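Local atomic coordinates of putative esterase (PDB entry 5VOL), a protein that probably hydrolyses ferulic acid esters of arabinoxylan as a carbohydrate esterase of family CE1, working in synergy with xylanases. Residues C[26-32]-C[82-88]. Residues are numbered along the deposited sequence; the frame is centred on the assembly and turned at random.
Sequences RAYTVFL and MIIVTPN
Strand 26-32 and strand 83-87 run antiparallel at 170°, their axes approaching to 4.6 Å. Thr-29 and Thr-86 form a hydrogen-bonded pair, with both N-to-O bonds at 2.9 Å; Phe-31 and Ile-84 form the next, its bond from Phe-31 N to Ile-84 O short (2.7 Å) and the return from Ile-84 N to Phe-31 O weak (3.4 Å). Tyr-28/Pro-87 and Val-30/Val-85 are non-hydrogen-bonded pairs, CA atoms 4.2 and 4.3 Å apart. Proline suits its place, since no cross-strand amide is needed there; Asn-88 N then reaches Ala-27 O at 2.8 Å. In this α/β-hydrolase sheet, strand 24-32 is antiparallel to both neighbours, 11-19 and 83-87, and the parallel core begins at strand 83-87, beside strand 46-50. On one face Val-30 CG2 meets Ile-83 CG2 (3.7 Å) and Tyr-28 CD2 meets Val-85 CG2 (4.2 Å), with Phe-116 of helix 108-123 packing on Val-85 and Pro-87; Tyr-28 OH bonds Tyr-124. The other face carries Thr-29, Thr-86, Phe-31 (chi1 t) and Ile-84 (mt), the last two touching CB to CB at 3.9 Å. Thr-86 OG1 bonds Leu-49 O and a water (2.6 Å), Thr-29 OG1 bonds Asn-57, and Arg-26 NH1 donates to Asn-88 O (3.0 Å).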
loop_
_atom_site.group_PDB
_atom_site.type_symbol
_atom_site.label_atom_id
_atom_site.label_comp_id
_atom_site.label_asym_id
_atom_site.label_seq_id
_atom_site.Cartn_x
_atom_site.Cartn_y
_atom_site.Cartn_z
ATOM N N ARG C 26 3.335 -38.941 -4.152
ATOM C CA ARG C 26 3.614 -37.520 -4.015
ATOM C C ARG C 26 2.320 -36.780 -3.706
ATOM O O ARG C 26 1.398 -36.744 -4.529
ATOM C CB ARG C 26 4.269 -36.974 -5.285
ATOM C CG ARG C 26 5.745 -37.343 -5.444
ATOM C CD ARG C 26 6.619 -36.574 -4.460
ATOM N NE ARG C 26 6.921 -37.332 -3.250
ATOM C CZ ARG C 26 7.617 -36.855 -2.223
ATOM N NH1 ARG C 26 8.055 -35.597 -2.235
ATOM N NH2 ARG C 26 7.866 -37.632 -1.172
ATOM N N ALA C 27 2.237 -36.223 -2.505
ATOM C CA ALA C 27 1.077 -35.434 -2.135
ATOM C C ALA C 27 1.126 -34.073 -2.834
ATOM O O ALA C 27 2.193 -33.570 -3.190
ATOM C CB ALA C 27 1.001 -35.254 -0.624
ATOM N N TYR C 28 -0.040 -33.482 -3.021
ATOM C CA TYR C 28 -0.124 -32.133 -3.560
ATOM C C TYR C 28 -1.373 -31.467 -3.016
ATOM O O TYR C 28 -2.300 -32.141 -2.568
ATOM C CB TYR C 28 -0.143 -32.155 -5.089
ATOM C CG TYR C 28 -1.387 -32.799 -5.666
ATOM C CD1 TYR C 28 -1.420 -34.156 -5.958
ATOM C CD2 TYR C 28 -2.527 -32.046 -5.938
ATOM C CE1 TYR C 28 -2.551 -34.753 -6.483
ATOM C CE2 TYR C 28 -3.657 -32.632 -6.467
ATOM C CZ TYR C 28 -3.664 -33.985 -6.740
ATOM O OH TYR C 28 -4.794 -34.567 -7.268
ATOM N N THR C 29 -1.386 -30.138 -3.051
ATOM C CA THR C 29 -2.520 -29.363 -2.574
ATOM C C THR C 29 -2.902 -28.393 -3.680
ATOM O O THR C 29 -2.051 -27.688 -4.215
ATOM C CB THR C 29 -2.182 -28.592 -1.274
ATOM O OG1 THR C 29 -1.751 -29.513 -0.267
ATOM C CG2 THR C 29 -3.391 -27.812 -0.759
ATOM N N VAL C 30 -4.171 -28.370 -4.046
ATOM C CA VAL C 30 -4.575 -27.555 -5.182
ATOM C C VAL C 30 -5.717 -26.633 -4.776
ATOM O O VAL C 30 -6.596 -27.027 -4.002
ATOM C CB VAL C 30 -5.002 -28.440 -6.383
ATOM C CG1 VAL C 30 -6.092 -29.415 -5.972
ATOM C CG2 VAL C 30 -5.471 -27.583 -7.550
ATOM N N PHE C 31 -5.671 -25.396 -5.267
ATOM C CA PHE C 31 -6.794 -24.472 -5.132
ATOM C C PHE C 31 -7.718 -24.586 -6.346
ATOM O O PHE C 31 -7.260 -24.479 -7.469
ATOM C CB PHE C 31 -6.295 -23.023 -4.997
ATOM C CG PHE C 31 -7.374 -21.985 -5.201
ATOM C CD1 PHE C 31 -8.139 -21.535 -4.129
ATOM C CD2 PHE C 31 -7.629 -21.465 -6.466
ATOM C CE1 PHE C 31 -9.140 -20.575 -4.316
ATOM C CE2 PHE C 31 -8.631 -20.503 -6.667
ATOM C CZ PHE C 31 -9.386 -20.063 -5.590
ATOM N N LEU C 32 -9.011 -24.782 -6.110
ATOM C CA LEU C 32 -9.982 -24.848 -7.192
ATOM C C LEU C 32 -10.947 -23.655 -7.132
ATOM O O LEU C 32 -11.595 -23.440 -6.120
ATOM C CB LEU C 32 -10.769 -26.154 -7.129
ATOM C CG LEU C 32 -9.949 -27.456 -7.106
ATOM C CD1 LEU C 32 -10.894 -28.610 -6.868
ATOM C CD2 LEU C 32 -9.197 -27.630 -8.393
ATOM N N MET C 82 -7.996 -19.142 -11.473
ATOM C CA MET C 82 -6.891 -19.959 -11.950
ATOM C C MET C 82 -6.723 -21.156 -11.029
ATOM O O MET C 82 -7.089 -21.100 -9.854
ATOM C CB MET C 82 -5.583 -19.153 -12.008
ATOM C CG MET C 82 -4.948 -18.838 -10.619
ATOM S SD MET C 82 -3.500 -17.748 -10.722
ATOM C CE MET C 82 -4.296 -16.122 -10.624
ATOM N N ILE C 83 -6.187 -22.238 -11.578
ATOM C CA ILE C 83 -5.773 -23.390 -10.777
ATOM C C ILE C 83 -4.445 -23.036 -10.109
ATOM O O ILE C 83 -3.529 -22.523 -10.765
ATOM C CB ILE C 83 -5.610 -24.677 -11.647
ATOM C CG1 ILE C 83 -6.882 -24.952 -12.461
ATOM C CG2 ILE C 83 -5.229 -25.876 -10.787
ATOM C CD1 ILE C 83 -8.119 -25.217 -11.622
ATOM N N ILE C 84 -4.343 -23.274 -8.806
ATOM C CA ILE C 84 -3.082 -23.072 -8.119
ATOM C C ILE C 84 -2.679 -24.400 -7.464
ATOM O O ILE C 84 -3.487 -25.038 -6.785
ATOM C CB ILE C 84 -3.161 -21.953 -7.058
ATOM C CG1 ILE C 84 -3.688 -20.657 -7.681
ATOM C CG2 ILE C 84 -1.772 -21.651 -6.482
ATOM C CD1 ILE C 84 -3.961 -19.593 -6.640
ATOM N N VAL C 85 -1.440 -24.824 -7.664
ATOM C CA VAL C 85 -1.061 -26.140 -7.134
ATOM C C VAL C 85 0.343 -26.155 -6.549
ATOM O O VAL C 85 1.275 -25.557 -7.093
ATOM C CB VAL C 85 -1.175 -27.222 -8.228
ATOM C CG1 VAL C 85 -0.238 -26.905 -9.344
ATOM C CG2 VAL C 85 -0.886 -28.631 -7.661
ATOM N N THR C 86 0.467 -26.850 -5.420
ATOM C CA THR C 86 1.725 -26.994 -4.708
ATOM C C THR C 86 2.007 -28.491 -4.536
ATOM O O THR C 86 1.266 -29.173 -3.827
ATOM C CB THR C 86 1.670 -26.318 -3.327
ATOM O OG1 THR C 86 1.342 -24.923 -3.475
ATOM C CG2 THR C 86 3.020 -26.476 -2.585
ATOM N N PRO C 87 3.039 -29.012 -5.220
ATOM C CA PRO C 87 3.397 -30.426 -5.022
ATOM C C PRO C 87 4.278 -30.600 -3.781
ATOM O O PRO C 87 4.944 -29.636 -3.391
ATOM C CB PRO C 87 4.163 -30.772 -6.295
ATOM C CG PRO C 87 4.849 -29.463 -6.691
ATOM C CD PRO C 87 3.919 -28.343 -6.196
ATOM N N ASN C 88 4.308 -31.787 -3.171
ATOM C CA ASN C 88 5.245 -31.993 -2.068
ATOM C C ASN C 88 6.645 -32.194 -2.615
ATOM O O ASN C 88 6.891 -33.124 -3.390
ATOM C CB ASN C 88 4.858 -33.191 -1.194
ATOM C CG ASN C 88 5.733 -33.307 0.063
ATOM O OD1 ASN C 88 6.271 -32.313 0.546
ATOM N ND2 ASN C 88 5.878 -34.523 0.587
HETATM O O HOH W 1 4.090 -36.988 -0.468
HETATM O O HOH W 2 -1.162 -24.812 -2.802
#